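Local coordinates for protein peptidyl-prolyl cis-trans isomerase FKBP13, chloroplastic (Arabidopsis thaliana, PDB 1U79) that catalyses the cis-trans isomerisation of peptidyl-proline bonds in the chloroplast thylakoid lumen and regulates accumulation of the Rieske protein, at residues E65-W70 / L91-E96. Sequence-based numbering, arbitrary orientation.
Sequences EVIKGW and LRIPPE
Ile93 meets Gly69, Ile67 and Trp70 where the first turn of helix 68-75 lies on strand 88-93, as in the FKBP fold, in which a curved antiparallel sheet wraps around a short helix. The contact is apolar and mostly buried, and the closest backbone approach is between Gly69 and Ile93, whose CA atoms are 5.9 Å apart.

The backbone of Gly69 takes both branches of the isoleucine. Ile93 CD1 comes to 3.9 Å from Gly69 CA, and CG2 of the same side chain lies 4.0 Å from that atom. With no side chain at Gly69, the isoleucine packs directly on its CA, and the helix start comes close to the strand. The backbone of Gly69 is also hydrogen-bonded to Leu97, just beyond 91-96, which ties the helix start to the chain leaving the strand.

Side-chain packing centres on Ile93 CD1. With CG1 anti to the carbonyl carbon (chi1 -52°) and CD1 extended beyond it, this methyl faces Gly69 CA and the indole edge together. Ile93 CD1 touches Ile67 CD1 tip to tip at 4.0 Å; Ile67 is the N-cap residue of the helix. The same methyl meets Trp70 CD1 at the ring edge, near the indole plane, rather than over a face. The rest of the indole is packed among Phe59 and, edge-to-face, Tyr37 and Phe121, consistent with the aromatic-lined pocket of FKBP12, whose corresponding tryptophan forms the floor of the FK506 site.

Within the helix start, Trp70 N donates to Ile67 O at 2.8 Å, an i+3 to i bond that begins the helix at its N-cap. From the same strand as Ile93, Leu91 points toward the helix start, its CD1 resting 3.8 Å from Gly69 O.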
# COMPACT_ATOMS: atom_id res chain seq x y z
N GLU A 65 -10.70 4.34 2.54
CA GLU A 65 -11.18 3.95 1.23
C GLU A 65 -10.36 2.76 0.75
O GLU A 65 -10.71 2.09 -0.22
CB GLU A 65 -11.04 5.11 0.26
CG GLU A 65 -12.20 5.28 -0.69
CD GLU A 65 -12.15 6.60 -1.42
OE1 GLU A 65 -11.23 6.78 -2.25
OE2 GLU A 65 -13.01 7.45 -1.16
N VAL A 66 -9.26 2.51 1.46
CA VAL A 66 -8.35 1.42 1.15
C VAL A 66 -7.90 0.76 2.46
O VAL A 66 -8.21 1.27 3.55
CB VAL A 66 -7.10 1.94 0.43
CG1 VAL A 66 -7.44 2.31 -1.01
CG2 VAL A 66 -6.56 3.15 1.17
N ILE A 67 -7.18 -0.35 2.37
CA ILE A 67 -6.74 -1.00 3.60
C ILE A 67 -5.92 -0.04 4.47
O ILE A 67 -5.25 0.86 3.96
CB ILE A 67 -5.90 -2.27 3.31
CG1 ILE A 67 -4.75 -1.96 2.36
CG2 ILE A 67 -6.80 -3.35 2.71
CD1 ILE A 67 -3.85 -3.18 2.09
N LYS A 68 -6.01 -0.24 5.78
CA LYS A 68 -5.31 0.60 6.74
C LYS A 68 -3.81 0.74 6.42
O LYS A 68 -3.22 1.81 6.60
CB LYS A 68 -5.51 0.03 8.15
CG LYS A 68 -5.43 1.08 9.24
CD LYS A 68 -5.98 0.56 10.56
CE LYS A 68 -6.11 1.68 11.57
NZ LYS A 68 -6.61 1.19 12.89
N GLY A 69 -3.20 -0.33 5.93
CA GLY A 69 -1.79 -0.29 5.59
C GLY A 69 -1.47 0.74 4.51
O GLY A 69 -0.36 1.28 4.48
N TRP A 70 -2.43 1.00 3.62
CA TRP A 70 -2.22 1.98 2.56
C TRP A 70 -2.39 3.38 3.14
O TRP A 70 -1.59 4.28 2.87
CB TRP A 70 -3.19 1.75 1.40
CG TRP A 70 -2.63 0.91 0.26
CD1 TRP A 70 -1.96 -0.28 0.37
CD2 TRP A 70 -2.70 1.21 -1.13
NE1 TRP A 70 -1.63 -0.74 -0.89
CE2 TRP A 70 -2.07 0.16 -1.83
CE3 TRP A 70 -3.25 2.28 -1.87
CZ2 TRP A 70 -1.96 0.13 -3.22
CZ3 TRP A 70 -3.14 2.26 -3.25
CH2 TRP A 70 -2.50 1.19 -3.92
N LEU A 91 6.00 -1.26 0.52
CA LEU A 91 5.36 -1.44 1.81
C LEU A 91 5.18 -2.91 2.13
O LEU A 91 4.80 -3.70 1.25
CB LEU A 91 3.97 -0.79 1.82
CG LEU A 91 3.75 0.72 1.80
CD1 LEU A 91 2.24 0.97 1.73
CD2 LEU A 91 4.35 1.38 3.07
N ARG A 92 5.45 -3.27 3.38
CA ARG A 92 5.26 -4.63 3.87
C ARG A 92 4.14 -4.47 4.89
O ARG A 92 4.33 -3.81 5.92
CB ARG A 92 6.51 -5.18 4.54
CG ARG A 92 6.33 -6.61 5.05
CD ARG A 92 7.68 -7.34 5.18
NE ARG A 92 7.50 -8.72 5.64
CZ ARG A 92 7.28 -9.04 6.91
NH1 ARG A 92 7.22 -8.08 7.82
NH2 ARG A 92 7.10 -10.29 7.27
N ILE A 93 3.00 -5.08 4.61
CA ILE A 93 1.82 -4.93 5.45
C ILE A 93 1.37 -6.19 6.17
O ILE A 93 0.99 -7.16 5.53
CB ILE A 93 0.62 -4.41 4.60
CG1 ILE A 93 1.05 -3.16 3.82
CG2 ILE A 93 -0.58 -4.11 5.51
CD1 ILE A 93 -0.04 -2.57 2.95
N PRO A 94 1.40 -6.18 7.51
CA PRO A 94 0.98 -7.37 8.26
C PRO A 94 -0.52 -7.53 7.99
O PRO A 94 -1.20 -6.55 7.71
CB PRO A 94 1.25 -6.99 9.71
CG PRO A 94 2.31 -5.95 9.63
CD PRO A 94 1.90 -5.14 8.42
N PRO A 95 -1.04 -8.77 8.07
CA PRO A 95 -2.46 -9.05 7.82
C PRO A 95 -3.42 -8.16 8.61
O PRO A 95 -4.48 -7.80 8.11
CB PRO A 95 -2.60 -10.51 8.23
CG PRO A 95 -1.25 -11.07 7.95
CD PRO A 95 -0.33 -9.99 8.45
N GLU A 96 -3.05 -7.83 9.84
CA GLU A 96 -3.88 -6.98 10.71
C GLU A 96 -4.24 -5.65 10.05
O GLU A 96 -5.31 -5.10 10.30
CB GLU A 96 -3.14 -6.72 12.04
CG GLU A 96 -1.82 -5.96 11.86
CD GLU A 96 -0.90 -6.04 13.07
OE1 GLU A 96 -0.58 -7.16 13.51
OE2 GLU A 96 -0.48 -4.97 13.58